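Local coordinates for protein aldehyde Dehydrogenase (Burkholderia cenocepacia, PDB 4O6R) that probably oxidises aldehydes to carboxylic acids with NAD(P)+ as electron acceptor, and is bound here to adenosine monophosphate, at residues Ile263-Ala268 with Ser420-Asn425; His283-Ala288 with Thr326-Leu331. All blocks are in the same frame, centred on the assembly; numbering follows the deposited sequence.

Contact 1: residues Ile263-Ala268 with Ser420-Asn425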
loop_
_atom_site.group_PDB
_atom_site.type_symbol
_atom_site.label_atom_id
_atom_site.label_comp_id
_atom_site.label_asym_id
_atom_site.label_seq_id
_atom_site.Cartn_x
_atom_site.Cartn_y
_atom_site.Cartn_z
ATOM N N ILE A 263 -13.538 22.367 20.466
ATOM C CA ILE A 263 -13.239 23.783 20.379
ATOM C C ILE A 263 -14.227 24.449 19.419
ATOM O O ILE A 263 -14.401 23.998 18.292
ATOM C CB ILE A 263 -11.800 24.020 19.845
ATOM C CG1 ILE A 263 -10.768 23.223 20.636
ATOM C CG2 ILE A 263 -11.447 25.500 19.866
ATOM C CD1 ILE A 263 -9.397 23.128 19.982
ATOM N N VAL A 264 -14.872 25.517 19.869
ATOM C CA VAL A 264 -15.815 26.239 19.050
ATOM C C VAL A 264 -15.275 27.638 18.778
ATOM O O VAL A 264 -15.168 28.495 19.675
ATOM C CB VAL A 264 -17.204 26.286 19.714
ATOM C CG1 VAL A 264 -18.227 26.997 18.843
ATOM C CG2 VAL A 264 -17.652 24.872 20.046
ATOM N N PHE A 265 -14.968 27.876 17.516
ATOM C CA PHE A 265 -14.495 29.163 17.066
ATOM C C PHE A 265 -15.644 30.135 16.786
ATOM O O PHE A 265 -16.813 29.750 16.684
ATOM C CB PHE A 265 -13.594 28.997 15.845
ATOM C CG PHE A 265 -12.246 28.459 16.179
ATOM C CD1 PHE A 265 -11.221 29.312 16.565
ATOM C CD2 PHE A 265 -12.006 27.094 16.152
ATOM C CE1 PHE A 265 -9.975 28.798 16.912
ATOM C CE2 PHE A 265 -10.766 26.576 16.475
ATOM C CZ PHE A 265 -9.742 27.428 16.868
ATOM N N ASP A 266 -15.307 31.412 16.656
ATOM C CA ASP A 266 -16.361 32.436 16.562
ATOM C C ASP A 266 -17.064 32.434 15.208
ATOM O O ASP A 266 -18.117 33.057 15.059
ATOM C CB ASP A 266 -15.870 33.842 16.988
ATOM C CG ASP A 266 -14.879 34.445 16.052
ATOM O OD1 ASP A 266 -14.156 33.735 15.351
ATOM O OD2 ASP A 266 -14.832 35.676 15.989
ATOM N N ASP A 267 -16.519 31.700 14.244
ATOM C CA ASP A 267 -17.162 31.577 12.951
ATOM C C ASP A 267 -17.889 30.202 12.785
ATOM O O ASP A 267 -18.285 29.827 11.689
ATOM C CB ASP A 267 -16.123 31.803 11.859
ATOM C CG ASP A 267 -15.200 30.620 11.699
ATOM O OD1 ASP A 267 -14.973 29.923 12.715
ATOM O OD2 ASP A 267 -14.745 30.361 10.568
ATOM N N ALA A 268 -18.043 29.446 13.875
ATOM C CA ALA A 268 -18.710 28.155 13.822
ATOM C C ALA A 268 -20.212 28.339 13.508
ATOM O O ALA A 268 -20.805 29.380 13.817
ATOM C CB ALA A 268 -18.555 27.442 15.147
ATOM N N SER A 420 -10.164 14.710 19.723
ATOM C CA SER A 420 -10.204 16.147 19.752
ATOM C C SER A 420 -11.100 16.594 18.593
ATOM O O SER A 420 -11.403 15.820 17.689
ATOM C CB SER A 420 -8.795 16.749 19.525
ATOM O OG SER A 420 -8.416 16.551 18.181
ATOM N N GLY A 421 -11.555 17.827 18.632
ATOM C CA GLY A 421 -12.260 18.367 17.501
ATOM C C GLY A 421 -12.526 19.836 17.635
ATOM O O GLY A 421 -12.243 20.450 18.673
ATOM N N LEU A 422 -12.992 20.416 16.537
ATOM C CA LEU A 422 -13.198 21.840 16.493
ATOM C C LEU A 422 -14.275 22.182 15.504
ATOM O O LEU A 422 -14.544 21.429 14.557
ATOM C CB LEU A 422 -11.883 22.562 16.165
ATOM C CG LEU A 422 -11.330 22.118 14.817
ATOM C CD1 LEU A 422 -11.573 23.210 13.823
ATOM C CD2 LEU A 422 -9.864 21.791 14.874
ATOM N N TRP A 423 -14.841 23.361 15.692
ATOM C CA TRP A 423 -15.901 23.845 14.823
ATOM C C TRP A 423 -15.521 25.218 14.312
ATOM O O TRP A 423 -15.356 26.149 15.088
ATOM C CB TRP A 423 -17.231 23.905 15.599
ATOM C CG TRP A 423 -17.581 22.600 16.178
ATOM C CD1 TRP A 423 -16.992 21.976 17.245
ATOM C CD2 TRP A 423 -18.613 21.734 15.724
ATOM N NE1 TRP A 423 -17.585 20.765 17.463
ATOM C CE2 TRP A 423 -18.593 20.597 16.550
ATOM C CE3 TRP A 423 -19.554 21.809 14.688
ATOM C CZ2 TRP A 423 -19.478 19.527 16.372
ATOM C CZ3 TRP A 423 -20.438 20.736 14.499
ATOM C CH2 TRP A 423 -20.390 19.614 15.340
ATOM N N THR A 424 -15.394 25.336 12.998
ATOM C CA THR A 424 -15.056 26.588 12.368
ATOM C C THR A 424 -15.426 26.426 10.919
ATOM O O THR A 424 -15.598 25.293 10.459
ATOM C CB THR A 424 -13.539 26.864 12.487
ATOM O OG1 THR A 424 -13.222 28.160 11.975
ATOM C CG2 THR A 424 -12.691 25.790 11.750
ATOM N N ASN A 425 -15.510 27.536 10.192
ATOM C CA ASN A 425 -15.668 27.474 8.762
ATOM C C ASN A 425 -14.510 28.032 7.969
ATOM O O ASN A 425 -14.601 28.183 6.745
ATOM C CB ASN A 425 -16.993 28.095 8.394
ATOM C CG ASN A 425 -18.126 27.209 8.849
ATOM O OD1 ASN A 425 -18.326 26.112 8.319
ATOM N ND2 ASN A 425 -18.747 27.588 9.945
#
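Strands 261-264 and 421-423 run parallel as neighbours within the mostly parallel seven-stranded sheet of the catalytic domain, as in the aldehyde dehydrogenase family, and their backbones pair through three hydrogen bonds: Ile263 N to Gly421 O (2.9 Å), Trp423 N to Ile263 O (2.7 Å) and Phe265 N to Trp423 O (3.0 Å). In the last two the donor lies nearly along the C=O axis. Ile263 and Leu422 project from one face of the sheet, where both meet Met433 of helix 427-436, a place for branched apolar chains. Val264 and Trp423 project from the other.

The Trp423 side chain can be followed outward. Its CB packs on the Ala268 methyl, CB to CB 3.8 Å. CG lies beside the backbone N (chi1 -56°), which turns the indole back along its own strand, so that Ile263 O sits in plane at the ring edge, 3.4 Å from Trp423 CD1. The same CD1 touches Val264 CG2, and beyond it NE1 bonds to Asn262 OD1, which satisfies the indole's one polar atom.

Past the strand ends, a type I turn from Phe265 to Ala268 brings Asp267 over Thr424 and Asn425. Thr424 OG1 donates to the syn lone pair of Asp267 OD1 (2.6 Å), while Asn425 N reaches Asp267 OD2 (3.0 Å) from above the carboxylate plane. Asn425 ND2 returns a bond to Asp267 O (2.9 Å, 159° at the hydrogen), with that oxygen in its amide plane. Thr424 OG1 also bonds to Arg429 NH1, whose long, weak ion pair with Asp267 OD1, added to the Thr424 and Asn425 donors, would probably favour an ionised Asp267.

Contact 2: residues His283-Ala288 with Thr326-Leu331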
loop_
_atom_site.group_PDB
_atom_site.type_symbol
_atom_site.label_atom_id
_atom_site.label_comp_id
_atom_site.label_asym_id
_atom_site.label_seq_id
_atom_site.Cartn_x
_atom_site.Cartn_y
_atom_site.Cartn_z
ATOM N N HIS A 283 -24.030 11.737 24.982
ATOM C CA HIS A 283 -24.257 10.395 24.472
ATOM C C HIS A 283 -23.487 9.418 25.330
ATOM O O HIS A 283 -22.365 9.695 25.742
ATOM C CB HIS A 283 -23.858 10.224 23.012
ATOM C CG HIS A 283 -23.806 8.793 22.577
ATOM N ND1 HIS A 283 -22.627 8.138 22.340
ATOM C CD2 HIS A 283 -24.786 7.871 22.402
ATOM C CE1 HIS A 283 -22.869 6.886 21.984
ATOM N NE2 HIS A 283 -24.173 6.695 22.039
ATOM N N ASN A 284 -24.124 8.291 25.610
ATOM C CA ASN A 284 -23.563 7.204 26.420
ATOM C C ASN A 284 -23.291 7.656 27.841
ATOM O O ASN A 284 -22.440 7.097 28.548
ATOM C CB ASN A 284 -22.305 6.579 25.801
ATOM C CG ASN A 284 -22.287 5.070 25.969
ATOM O OD1 ASN A 284 -23.268 4.410 25.614
ATOM N ND2 ASN A 284 -21.197 4.508 26.527
ATOM N N GLN A 285 -24.027 8.685 28.257
ATOM C CA GLN A 285 -23.879 9.225 29.586
ATOM C C GLN A 285 -22.447 9.745 29.829
ATOM O O GLN A 285 -21.935 9.733 30.947
ATOM C CB GLN A 285 -24.266 8.159 30.612
ATOM C CG GLN A 285 -25.725 7.694 30.584
ATOM C CD GLN A 285 -26.179 6.983 29.317
ATOM O OE1 GLN A 285 -27.035 7.498 28.582
ATOM N NE2 GLN A 285 -25.596 5.804 29.034
ATOM N N GLY A 286 -21.792 10.195 28.774
ATOM C CA GLY A 286 -20.393 10.600 28.884
ATOM C C GLY A 286 -19.369 9.513 29.131
ATOM O O GLY A 286 -18.173 9.813 29.341
ATOM N N GLN A 287 -19.791 8.253 29.040
ATOM C CA GLN A 287 -18.931 7.125 29.336
ATOM C C GLN A 287 -18.284 6.658 28.030
ATOM O O GLN A 287 -18.633 5.623 27.440
ATOM C CB GLN A 287 -19.738 6.006 30.001
ATOM C CG GLN A 287 -20.408 6.426 31.296
ATOM C CD GLN A 287 -21.484 5.437 31.768
ATOM O OE1 GLN A 287 -21.517 5.043 32.931
ATOM N NE2 GLN A 287 -22.348 5.034 30.860
ATOM N N ALA A 288 -17.378 7.510 27.552
ATOM C CA ALA A 288 -16.726 7.328 26.285
ATOM C C ALA A 288 -15.356 7.948 26.425
ATOM O O ALA A 288 -15.229 9.095 26.814
ATOM C CB ALA A 288 -17.512 8.008 25.159
ATOM N N THR A 326 -36.604 7.611 26.431
ATOM C CA THR A 326 -35.444 8.009 27.243
ATOM C C THR A 326 -34.258 8.424 26.376
ATOM O O THR A 326 -33.904 7.718 25.455
ATOM C CB THR A 326 -34.982 6.882 28.177
ATOM O OG1 THR A 326 -35.994 6.636 29.164
ATOM C CG2 THR A 326 -33.620 7.216 28.852
ATOM N N GLU A 327 -33.664 9.579 26.688
ATOM C CA GLU A 327 -32.507 10.105 25.958
ATOM C C GLU A 327 -31.190 9.890 26.691
ATOM O O GLU A 327 -30.151 9.824 26.055
ATOM C CB GLU A 327 -32.664 11.593 25.697
ATOM C CG GLU A 327 -33.801 11.951 24.752
ATOM C CD GLU A 327 -33.973 13.455 24.581
ATOM O OE1 GLU A 327 -33.968 14.204 25.604
ATOM O OE2 GLU A 327 -34.111 13.890 23.407
ATOM N N MET A 328 -31.237 9.820 28.019
ATOM C CA MET A 328 -30.061 9.543 28.825
ATOM C C MET A 328 -30.416 8.579 29.956
ATOM O O MET A 328 -31.362 8.781 30.676
ATOM C CB MET A 328 -29.461 10.823 29.410
ATOM C CG MET A 328 -28.222 10.547 30.273
ATOM S SD MET A 328 -27.357 12.011 30.947
ATOM C CE MET A 328 -26.490 12.410 29.509
ATOM N N GLY A 329 -29.631 7.518 30.083
ATOM C CA GLY A 329 -29.827 6.554 31.138
ATOM C C GLY A 329 -28.947 6.819 32.330
ATOM O O GLY A 329 -28.341 7.893 32.465
ATOM N N PRO A 330 -28.854 5.832 33.206
ATOM C CA PRO A 330 -28.004 5.969 34.356
ATOM C C PRO A 330 -26.572 5.664 33.990
ATOM O O PRO A 330 -26.325 5.113 32.916
ATOM C CB PRO A 330 -28.539 4.885 35.296
ATOM C CG PRO A 330 -28.999 3.819 34.373
ATOM C CD PRO A 330 -29.532 4.527 33.170
ATOM N N LEU A 331 -25.652 5.968 34.896
ATOM C CA LEU A 331 -24.282 5.474 34.789
ATOM C C LEU A 331 -24.249 3.975 35.052
ATOM O O LEU A 331 -25.177 3.419 35.620
ATOM C CB LEU A 331 -23.370 6.193 35.767
ATOM C CG LEU A 331 -23.395 7.717 35.678
ATOM C CD1 LEU A 331 -22.290 8.329 36.512
ATOM C CD2 LEU A 331 -23.253 8.184 34.256
HETATM O O HOH W 1 -24.958 3.736 31.010
#
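Residues 283-288 lie within the family's active-site cysteine signature: they follow helix 270-282 and lead directly into its cysteine, probably the nucleophile as in other aldehyde dehydrogenases. Asn284, Gln285 and Gly286 all have positive phi, which makes a compact left-handed turn that suits asparagine and glycine particularly well. An inverse gamma turn centred on Gln287 follows. Asn284 and Gln287 tie the turn together reciprocally, Asn284 ND2 bonding to Gln287 O and Gln287 NE2 to Asn284 O.

Gln285 carries the contact with 326-331, the loop before helix 334-349. Its CG lies beside the backbone N, and a bend at chi2 (64°) folds the amide over the Gly329 backbone. Gln285 OE1 then accepts from Gly329 N at 3.0 Å; the bond is fairly straight at the hydrogen (160°), but the donor sits well above the carbonyl plane, 62° out of it. Met328 CG packs alongside, 3.8 Å from Gln285 CG, and Leu331 CD2 covers Gln285 CB at 3.8 Å. These apolar chains line the aliphatic part of the glutamine, whose CG also rests against Gly329 O, while its amide serves the backbone. Glycine fits at position 329 because CD of the Pro330 ring crowds the place where a side chain would begin.

Gln287, extended beyond CG, crosses Leu331 obliquely, with Gln287 OE1 3.6 Å from Leu331 CB; that oxygen takes its hydrogen bond from Thr332 N. The two glutamines and the proline carbonyl share one water, which accepts from Gln285 NE2 and Gln287 NE2, each at 2.9 Å, and donates to Pro330 O at 2.7 Å.

In the fold
Both contacts are largely buried, yet they join different kinds of element. Contact 1 pairs two strands of one sheet far apart in sequence, and repeats backbone bonds before ending in a carboxylate network whose outer residues, Asp267 and Asn425, are partly exposed; there Asn425 meets a second subunit. Contact 2, nested within the chain loop that contact 1 closes, joins two irregular loops, so side-chain amides and a water do the work that strand pairing does in contact 1; its Glu327 forms a salt bridge with Arg496 of a third subunit. Helix 270-282 connects 263-268 to 283-288. The centres lie 24 Å apart, the nearest atoms about 10 Å, without touching.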